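Long-range contacts in CbsA (Xanthomonas oryzae pv. oryzae, PDB 5XYH), which probably releases cellobiose from the ends of cellulose chains as a glycoside hydrolase family 6 exoglucanase, a cell-wall degrading enzyme of a rice pathogen: residues A[19-30]-A[407-415]; A[94-102]-A[161-171]. All coordinates share one frame; numbering follows the deposited sequence.

Interaction 1 (A[19-30]-A[407-415]); sequences YSKEVDSSIVKV and GTWFHAHFV
The indole of Trp-409 is the main bump of this contact. It fits into a hollow on helix 19-27 made by Tyr-19, Glu-22, Val-23, Ser-25 and Ser-26. Glu-22 lies over one face of the indole. CB of Glu-22 sits 3.5 Å from the centroid of the six-membered ring of Trp-409, 19° off the ring normal, a CH-pi contact. The carboxylate passes beyond the CE3 edge of the indole, with CD of Glu-22 3.3 Å from CE3 of Trp-409. Water 1 accepts weakly from Trp-409 N and donates to Glu-22 OE2 at 2.7 Å. The rim of the indole meets Tyr-19, with CE1 of Tyr-19 3.7 Å from CZ3 of Trp-409. The Phe-414 ring fills the next hollow, where its CZ lies 3.6 Å from CG2 of Val-23. CZ2 of Trp-409 stands over the centre of the Phe-414 ring.

Farther along, the imidazole of His-411 slots between Lys-29 CD over one face and its own helix neighbour Val-415 CG2 on the other. Lys-29 is extended beyond CG, which lays its CD 3.9 Å from the His-411 ring centroid. Helix 33-42 adds Met-39 against Phe-414 and Val-415.

Ser-26 OG is the polar centre. With chi1 at -80° it stands beside the backbone N and reaches both rings. Trp-409 NE1 donates to Ser-26 OG at 2.9 Å, almost straight at 173° and in the indole plane. Ser-26 OG also shares a 2.7 Å hydrogen bond with His-411 ND1. One buried hydroxyl thus satisfies two ring nitrogens, and the two bonds limit the rotation of both rings.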
loop_
_atom_site.group_PDB
_atom_site.type_symbol
_atom_site.label_atom_id
_atom_site.label_comp_id
_atom_site.label_asym_id
_atom_site.label_seq_id
_atom_site.Cartn_x
_atom_site.Cartn_y
_atom_site.Cartn_z
ATOM N N TYR A 19 -0.749 3.900 16.408
ATOM C CA TYR A 19 -1.703 4.638 15.587
ATOM C C TYR A 19 -2.775 5.282 16.463
ATOM O O TYR A 19 -3.131 6.446 16.258
ATOM C CB TYR A 19 -2.320 3.703 14.540
ATOM C CG TYR A 19 -3.230 4.377 13.542
ATOM C CD1 TYR A 19 -2.713 5.175 12.527
ATOM C CD2 TYR A 19 -4.607 4.208 13.604
ATOM C CE1 TYR A 19 -3.545 5.805 11.612
ATOM C CE2 TYR A 19 -5.449 4.830 12.690
ATOM C CZ TYR A 19 -4.907 5.629 11.698
ATOM O OH TYR A 19 -5.743 6.245 10.781
ATOM N N SER A 20 -3.283 4.541 17.457
ATOM C CA SER A 20 -4.206 5.140 18.425
ATOM C C SER A 20 -3.606 6.390 19.064
ATOM O O SER A 20 -4.281 7.421 19.181
ATOM C CB SER A 20 -4.592 4.115 19.496
ATOM O OG SER A 20 -5.238 2.999 18.896
ATOM N N LYS A 21 -2.332 6.329 19.465
ATOM C CA LYS A 21 -1.731 7.487 20.125
ATOM C C LYS A 21 -1.604 8.663 19.163
ATOM O O LYS A 21 -1.830 9.815 19.551
ATOM C CB LYS A 21 -0.377 7.106 20.715
ATOM C CG LYS A 21 0.442 8.303 21.190
ATOM C CD LYS A 21 1.495 7.890 22.194
ATOM C CE LYS A 21 2.288 6.687 21.707
ATOM N NZ LYS A 21 3.338 6.307 22.696
ATOM N N GLU A 22 -1.266 8.385 17.896
ATOM C CA GLU A 22 -1.274 9.427 16.870
ATOM C C GLU A 22 -2.657 10.058 16.745
ATOM O O GLU A 22 -2.796 11.286 16.752
ATOM C CB GLU A 22 -0.829 8.844 15.522
ATOM C CG GLU A 22 0.665 8.508 15.430
ATOM C CD GLU A 22 1.072 7.887 14.100
ATOM O OE1 GLU A 22 0.403 6.932 13.673
ATOM O OE2 GLU A 22 2.065 8.343 13.489
ATOM N N VAL A 23 -3.693 9.226 16.605
ATOM C CA VAL A 23 -5.051 9.740 16.461
ATOM C C VAL A 23 -5.447 10.549 17.688
ATOM O O VAL A 23 -6.048 11.622 17.568
ATOM C CB VAL A 23 -6.030 8.580 16.191
ATOM C CG1 VAL A 23 -7.472 9.036 16.316
ATOM C CG2 VAL A 23 -5.791 8.021 14.809
ATOM N N ASP A 24 -5.102 10.062 18.884
ATOM C CA ASP A 24 -5.423 10.803 20.103
ATOM C C ASP A 24 -4.819 12.203 20.074
ATOM O O ASP A 24 -5.435 13.163 20.566
ATOM C CB ASP A 24 -4.933 10.042 21.334
ATOM C CG ASP A 24 -5.784 8.821 21.652
ATOM O OD1 ASP A 24 -6.966 8.778 21.251
ATOM O OD2 ASP A 24 -5.278 7.916 22.336
ATOM N N SER A 25 -3.616 12.340 19.499
ATOM C CA SER A 25 -2.971 13.649 19.407
ATOM C C SER A 25 -3.784 14.626 18.563
ATOM O O SER A 25 -3.689 15.843 18.762
ATOM C CB SER A 25 -1.548 13.492 18.839
ATOM O OG SER A 25 -1.535 13.448 17.415
ATOM N N SER A 26 -4.593 14.117 17.627
ATOM C CA SER A 26 -5.489 14.937 16.817
ATOM C C SER A 26 -6.829 15.186 17.499
ATOM O O SER A 26 -7.411 16.267 17.351
ATOM C CB SER A 26 -5.746 14.270 15.461
ATOM O OG SER A 26 -4.669 14.488 14.570
ATOM N N ILE A 27 -7.351 14.187 18.212
ATOM C CA ILE A 27 -8.621 14.353 18.910
ATOM C C ILE A 27 -8.549 15.533 19.876
ATOM O O ILE A 27 -9.464 16.364 19.939
ATOM C CB ILE A 27 -8.999 13.044 19.628
ATOM C CG1 ILE A 27 -9.399 11.976 18.614
ATOM C CG2 ILE A 27 -10.102 13.287 20.636
ATOM C CD1 ILE A 27 -9.535 10.606 19.223
ATOM N N VAL A 28 -7.458 15.640 20.632
ATOM C CA VAL A 28 -7.402 16.708 21.625
ATOM C C VAL A 28 -7.240 18.083 20.992
ATOM O O VAL A 28 -7.505 19.083 21.660
ATOM C CB VAL A 28 -6.289 16.442 22.651
ATOM C CG1 VAL A 28 -6.533 15.101 23.337
ATOM C CG2 VAL A 28 -4.933 16.487 21.987
ATOM N N LYS A 29 -6.818 18.172 19.723
ATOM C CA LYS A 29 -6.679 19.469 19.057
ATOM C C LYS A 29 -7.990 20.004 18.491
ATOM O O LYS A 29 -8.105 21.218 18.285
ATOM C CB LYS A 29 -5.662 19.398 17.909
ATOM C CG LYS A 29 -4.215 19.225 18.348
ATOM C CD LYS A 29 -3.291 18.961 17.162
ATOM C CE LYS A 29 -1.846 18.810 17.624
ATOM N NZ LYS A 29 -0.931 18.379 16.536
ATOM N N VAL A 30 -8.974 19.139 18.209
ATOM C CA VAL A 30 -10.217 19.552 17.565
ATOM C C VAL A 30 -11.293 19.716 18.630
ATOM O O VAL A 30 -11.374 18.917 19.573
ATOM C CB VAL A 30 -10.655 18.536 16.487
ATOM C CG1 VAL A 30 -9.535 18.293 15.467
ATOM C CG2 VAL A 30 -11.075 17.251 17.106
ATOM N N GLY A 407 6.245 9.000 7.450
ATOM C CA GLY A 407 5.916 8.069 8.515
ATOM C C GLY A 407 5.625 8.688 9.865
ATOM O O GLY A 407 5.514 7.951 10.852
ATOM N N THR A 408 5.510 10.010 9.952
ATOM C CA THR A 408 5.101 10.695 11.175
ATOM C C THR A 408 3.790 11.443 10.937
ATOM O O THR A 408 3.367 11.665 9.799
ATOM C CB THR A 408 6.186 11.667 11.667
ATOM O OG1 THR A 408 6.257 12.796 10.791
ATOM C CG2 THR A 408 7.527 10.977 11.677
ATOM N N TRP A 409 3.147 11.849 12.034
ATOM C CA TRP A 409 1.749 12.264 11.970
ATOM C C TRP A 409 1.562 13.613 11.280
ATOM O O TRP A 409 2.289 14.576 11.545
ATOM C CB TRP A 409 1.171 12.332 13.379
ATOM C CG TRP A 409 -0.298 12.260 13.421
ATOM C CD1 TRP A 409 -1.146 13.202 13.919
ATOM C CD2 TRP A 409 -1.120 11.181 12.954
ATOM N NE1 TRP A 409 -2.449 12.779 13.790
ATOM C CE2 TRP A 409 -2.460 11.536 13.215
ATOM C CE3 TRP A 409 -0.854 9.942 12.354
ATOM C CZ2 TRP A 409 -3.534 10.705 12.887
ATOM C CZ3 TRP A 409 -1.929 9.108 12.037
ATOM C CH2 TRP A 409 -3.249 9.502 12.299
ATOM N N PHE A 410 0.537 13.695 10.438
ATOM C CA PHE A 410 0.237 14.877 9.634
ATOM C C PHE A 410 -1.199 15.284 9.963
ATOM O O PHE A 410 -2.143 14.872 9.287
ATOM C CB PHE A 410 0.449 14.566 8.140
ATOM C CG PHE A 410 0.432 15.774 7.231
ATOM C CD1 PHE A 410 0.136 17.044 7.709
ATOM C CD2 PHE A 410 0.723 15.623 5.879
ATOM C CE1 PHE A 410 0.117 18.134 6.854
ATOM C CE2 PHE A 410 0.706 16.702 5.023
ATOM C CZ PHE A 410 0.411 17.964 5.512
ATOM N N HIS A 411 -1.345 16.103 11.014
ATOM C CA HIS A 411 -2.668 16.453 11.531
ATOM C C HIS A 411 -3.591 17.009 10.449
ATOM O O HIS A 411 -4.764 16.618 10.368
ATOM C CB HIS A 411 -2.522 17.451 12.684
ATOM C CG HIS A 411 -3.826 17.948 13.220
ATOM N ND1 HIS A 411 -4.688 17.148 13.939
ATOM C CD2 HIS A 411 -4.415 19.166 13.148
ATOM C CE1 HIS A 411 -5.757 17.846 14.277
ATOM N NE2 HIS A 411 -5.612 19.076 13.817
ATOM N N ALA A 412 -3.088 17.907 9.592
ATOM C CA ALA A 412 -3.962 18.510 8.588
ATOM C C ALA A 412 -4.465 17.476 7.581
ATOM O O ALA A 412 -5.645 17.489 7.213
ATOM C CB ALA A 412 -3.250 19.653 7.871
ATOM N N HIS A 413 -3.594 16.571 7.125
ATOM C CA HIS A 413 -4.049 15.494 6.236
ATOM C C HIS A 413 -5.056 14.587 6.930
ATOM O O HIS A 413 -5.990 14.069 6.296
ATOM C CB HIS A 413 -2.861 14.668 5.751
ATOM C CG HIS A 413 -3.091 13.995 4.434
ATOM N ND1 HIS A 413 -2.592 12.746 4.140
ATOM C CD2 HIS A 413 -3.750 14.408 3.325
ATOM C CE1 HIS A 413 -2.939 12.411 2.910
ATOM N NE2 HIS A 413 -3.634 13.407 2.387
ATOM N N PHE A 414 -4.860 14.349 8.227
ATOM C CA PHE A 414 -5.744 13.448 8.955
ATOM C C PHE A 414 -7.162 13.998 9.004
ATOM O O PHE A 414 -8.119 13.306 8.646
ATOM C CB PHE A 414 -5.225 13.218 10.368
ATOM C CG PHE A 414 -6.023 12.212 11.138
ATOM C CD1 PHE A 414 -6.148 10.910 10.673
ATOM C CD2 PHE A 414 -6.642 12.562 12.333
ATOM C CE1 PHE A 414 -6.882 9.954 11.392
ATOM C CE2 PHE A 414 -7.388 11.614 13.056
ATOM C CZ PHE A 414 -7.504 10.316 12.584
ATOM N N VAL A 415 -7.308 15.244 9.466
ATOM C CA VAL A 415 -8.617 15.885 9.509
ATOM C C VAL A 415 -9.281 15.832 8.145
ATOM O O VAL A 415 -10.475 15.525 8.025
ATOM C CB VAL A 415 -8.472 17.335 10.000
ATOM C CG1 VAL A 415 -9.801 18.090 9.820
ATOM C CG2 VAL A 415 -7.966 17.355 11.452
HETATM O O HOH W 1 3.952 10.092 14.221
#

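Interaction 2 (A[94-102]-A[161-171]); sequences DMPGRDCHA and ACGQASSSGIY
Cys-100 and Cys-162 are joined by a disulfide, with SG to SG at 2.1 Å and chi3 of 98°. The two half-cystines reach it differently. In Cys-100 chi1 is 66°, which places SG between the backbone N and the carbonyl carbon. In Cys-162 the SG is anti to the carbonyl carbon. Ala-161 CB packs on Cys-100, 3.4 Å from Cys-100 O.

Tyr-171 is the other main side chain. Its ring points into the bend of the 94-102 loop, OH first, with Ala-165 CB of its own segment over the centre of one face. Met-95 crosses the ring obliquely. The bends at chi2 and chi3 of Met-95 turn SD and CE back toward the Tyr-171 backbone, while its CG lies 3.5 Å from CE1 of Tyr-171. Met-95 SD makes an oblique Met-aromatic contact, 4.8 Å from the Tyr-171 ring centroid. Pro-96 O and Gly-97 O both come to the ring edge. Pro-96 CB rests on Ile-170 CG2 at 3.9 Å.

The Tyr-171 hydroxyl donates to Gly-97 O at 2.7 Å, meeting it from 38° above the carbonyl plane. Cys-100 N gives the same hydroxyl a weak bond. Water 2 accepts from Asp-99 N and donates weakly to the hydroxyl. Gly-97 has positive phi and belongs to the type II turn from Met-95 to Arg-98, which presents its carbonyl to the phenol.

The loop follows strand 86-92 of the family 6 barrel. The disulfide fixes its Cys-100 end covalently to helix 160-167 for as long as the cysteines stay oxidised. The buried phenol of helix 170-183 has its polar needs met largely by the loop backbone.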
loop_
_atom_site.group_PDB
_atom_site.type_symbol
_atom_site.label_atom_id
_atom_site.label_comp_id
_atom_site.label_asym_id
_atom_site.label_seq_id
_atom_site.Cartn_x
_atom_site.Cartn_y
_atom_site.Cartn_z
ATOM N N ASP A 94 12.243 -3.150 3.421
ATOM C CA ASP A 94 13.619 -2.669 3.533
ATOM C C ASP A 94 14.505 -3.172 2.391
ATOM O O ASP A 94 15.702 -3.400 2.589
ATOM C CB ASP A 94 14.236 -3.066 4.882
ATOM C CG ASP A 94 15.359 -2.118 5.314
ATOM O OD1 ASP A 94 15.447 -0.994 4.764
ATOM O OD2 ASP A 94 16.154 -2.504 6.193
ATOM N N MET A 95 13.940 -3.333 1.199
ATOM C CA MET A 95 14.702 -3.790 0.042
ATOM C C MET A 95 15.986 -2.974 -0.129
ATOM O O MET A 95 15.964 -1.746 0.009
ATOM C CB MET A 95 13.851 -3.673 -1.225
ATOM C CG MET A 95 14.524 -4.252 -2.454
ATOM S SD MET A 95 14.584 -6.059 -2.411
ATOM C CE MET A 95 12.887 -6.431 -2.856
ATOM N N PRO A 96 17.117 -3.614 -0.431
ATOM C CA PRO A 96 18.278 -2.866 -0.929
ATOM C C PRO A 96 17.895 -2.016 -2.135
ATOM O O PRO A 96 17.145 -2.450 -3.004
ATOM C CB PRO A 96 19.274 -3.967 -1.315
ATOM C CG PRO A 96 18.838 -5.188 -0.540
ATOM C CD PRO A 96 17.345 -5.073 -0.419
ATOM N N GLY A 97 18.409 -0.789 -2.177
ATOM C CA GLY A 97 18.028 0.125 -3.245
ATOM C C GLY A 97 16.544 0.429 -3.292
ATOM O O GLY A 97 15.974 0.569 -4.384
ATOM N N ARG A 98 15.911 0.542 -2.118
ATOM C CA ARG A 98 14.459 0.689 -2.018
ATOM C C ARG A 98 13.969 1.873 -2.840
ATOM O O ARG A 98 14.665 2.881 -2.975
ATOM C CB ARG A 98 14.056 0.866 -0.550
ATOM C CG ARG A 98 12.676 0.304 -0.195
ATOM C CD ARG A 98 12.352 0.519 1.273
ATOM N NE ARG A 98 12.150 1.929 1.589
ATOM C CZ ARG A 98 12.129 2.420 2.818
ATOM N NH1 ARG A 98 12.286 1.615 3.853
ATOM N NH2 ARG A 98 11.955 3.718 3.013
ATOM N N ASP A 99 12.781 1.722 -3.429
ATOM C CA ASP A 99 12.093 2.797 -4.146
ATOM C C ASP A 99 12.958 3.371 -5.272
ATOM O O ASP A 99 13.290 4.562 -5.305
ATOM C CB ASP A 99 11.653 3.890 -3.168
ATOM C CG ASP A 99 11.072 3.314 -1.885
ATOM O OD1 ASP A 99 9.947 2.765 -1.924
ATOM O OD2 ASP A 99 11.745 3.404 -0.839
ATOM N N CYS A 100 13.327 2.495 -6.205
ATOM C CA CYS A 100 14.304 2.885 -7.221
ATOM C C CYS A 100 13.820 4.044 -8.093
ATOM O O CYS A 100 14.649 4.742 -8.695
ATOM C CB CYS A 100 14.659 1.681 -8.097
ATOM S SG CYS A 100 13.271 1.071 -9.105
ATOM N N HIS A 101 12.506 4.267 -8.186
ATOM C CA HIS A 101 11.964 5.317 -9.040
ATOM C C HIS A 101 11.705 6.616 -8.283
ATOM O O HIS A 101 11.430 7.646 -8.912
ATOM C CB HIS A 101 10.674 4.822 -9.719
ATOM C CG HIS A 101 10.105 5.782 -10.719
ATOM N ND1 HIS A 101 8.939 6.481 -10.497
ATOM C CD2 HIS A 101 10.548 6.168 -11.940
ATOM C CE1 HIS A 101 8.688 7.258 -11.535
ATOM N NE2 HIS A 101 9.647 7.087 -12.426
ATOM N N ALA A 102 11.819 6.601 -6.957
ATOM C CA ALA A 102 11.621 7.799 -6.158
ATOM C C ALA A 102 12.712 8.832 -6.431
ATOM O O ALA A 102 13.861 8.494 -6.732
ATOM C CB ALA A 102 11.616 7.443 -4.667
ATOM N N ALA A 161 18.475 3.632 -11.614
ATOM C CA ALA A 161 18.377 2.851 -10.386
ATOM C C ALA A 161 17.496 1.624 -10.577
ATOM O O ALA A 161 17.775 0.559 -10.017
ATOM C CB ALA A 161 17.838 3.727 -9.257
ATOM N N CYS A 162 16.420 1.756 -11.350
ATOM C CA CYS A 162 15.540 0.618 -11.592
ATOM C C CYS A 162 16.154 -0.361 -12.577
ATOM O O CYS A 162 16.032 -1.577 -12.399
ATOM C CB CYS A 162 14.185 1.103 -12.087
ATOM S SG CYS A 162 13.327 2.168 -10.888
ATOM N N GLY A 163 16.820 0.140 -13.614
ATOM C CA GLY A 163 17.560 -0.750 -14.490
ATOM C C GLY A 163 18.569 -1.588 -13.729
ATOM O O GLY A 163 18.759 -2.768 -14.026
ATOM N N GLN A 164 19.209 -0.996 -12.720
ATOM C CA GLN A 164 20.201 -1.730 -11.939
ATOM C C GLN A 164 19.556 -2.708 -10.965
ATOM O O GLN A 164 20.101 -3.795 -10.739
ATOM C CB GLN A 164 21.103 -0.757 -11.187
ATOM C CG GLN A 164 22.090 -0.056 -12.098
ATOM C CD GLN A 164 22.975 -1.039 -12.850
ATOM O OE1 GLN A 164 23.023 -1.039 -14.088
ATOM N NE2 GLN A 164 23.683 -1.886 -12.103
ATOM N N ALA A 165 18.415 -2.335 -10.363
ATOM C CA ALA A 165 17.649 -3.279 -9.546
ATOM C C ALA A 165 17.321 -4.538 -10.322
ATOM O O ALA A 165 17.278 -5.638 -9.753
ATOM C CB ALA A 165 16.351 -2.638 -9.063
ATOM N N SER A 166 17.099 -4.396 -11.626
ATOM C CA SER A 166 16.818 -5.543 -12.472
ATOM C C SER A 166 18.088 -6.319 -12.795
ATOM O O SER A 166 18.197 -7.514 -12.487
ATOM C CB SER A 166 16.146 -5.077 -13.755
ATOM O OG SER A 166 15.690 -6.200 -14.466
ATOM N N SER A 167 19.057 -5.642 -13.422
ATOM C CA SER A 167 20.236 -6.319 -13.954
ATOM C C SER A 167 21.089 -6.930 -12.851
ATOM O O SER A 167 21.728 -7.965 -13.071
ATOM C CB SER A 167 21.063 -5.339 -14.788
ATOM O OG SER A 167 21.657 -4.344 -13.970
ATOM N N SER A 168 21.107 -6.315 -11.665
ATOM C CA SER A 168 21.847 -6.878 -10.541
ATOM C C SER A 168 21.181 -8.125 -9.974
ATOM O O SER A 168 21.828 -8.871 -9.233
ATOM C CB SER A 168 21.990 -5.843 -9.428
ATOM O OG SER A 168 20.734 -5.624 -8.791
ATOM N N GLY A 169 19.904 -8.350 -10.276
ATOM C CA GLY A 169 19.171 -9.450 -9.676
ATOM C C GLY A 169 18.771 -9.239 -8.233
ATOM O O GLY A 169 18.121 -10.116 -7.658
ATOM N N ILE A 170 19.084 -8.080 -7.642
ATOM C CA ILE A 170 18.979 -7.940 -6.191
ATOM C C ILE A 170 17.521 -7.861 -5.741
ATOM O O ILE A 170 17.152 -8.470 -4.731
ATOM C CB ILE A 170 19.802 -6.734 -5.706
ATOM C CG1 ILE A 170 21.295 -7.023 -5.927
ATOM C CG2 ILE A 170 19.530 -6.470 -4.240
ATOM C CD1 ILE A 170 22.241 -5.864 -5.540
ATOM N N TYR A 171 16.666 -7.120 -6.463
ATOM C CA TYR A 171 15.251 -7.098 -6.091
ATOM C C TYR A 171 14.679 -8.510 -6.058
ATOM O O TYR A 171 14.051 -8.912 -5.074
ATOM C CB TYR A 171 14.433 -6.239 -7.055
ATOM C CG TYR A 171 14.343 -4.777 -6.700
ATOM C CD1 TYR A 171 15.288 -4.174 -5.878
ATOM C CD2 TYR A 171 13.316 -3.985 -7.218
ATOM C CE1 TYR A 171 15.206 -2.816 -5.574
ATOM C CE2 TYR A 171 13.221 -2.637 -6.920
ATOM C CZ TYR A 171 14.168 -2.054 -6.106
ATOM O OH TYR A 171 14.065 -0.718 -5.819
HETATM O O HOH W 2 11.682 -1.007 -3.474
#

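The two contacts hold different elements, and their nearest atoms are about 9 Å apart. Interaction 1 is partly buried and pairs the first long helix with the chain's last one, so it closes a sequence loop that contains interaction 2. Interaction 2 is mostly buried and fastens a loop after a sheet strand to nearby helices. Their chemistry follows this difference. Interaction 1 is noncovalent throughout, relying on aromatic packing and a shared serine hydroxyl, with a lysine and a water toward its more open parts. Interaction 2 adds a disulfide to one tyrosine hydroxyl bond. In both, a single hydroxyl has more than one polar partner, though those of Tyr-171 beyond Gly-97 O are weak.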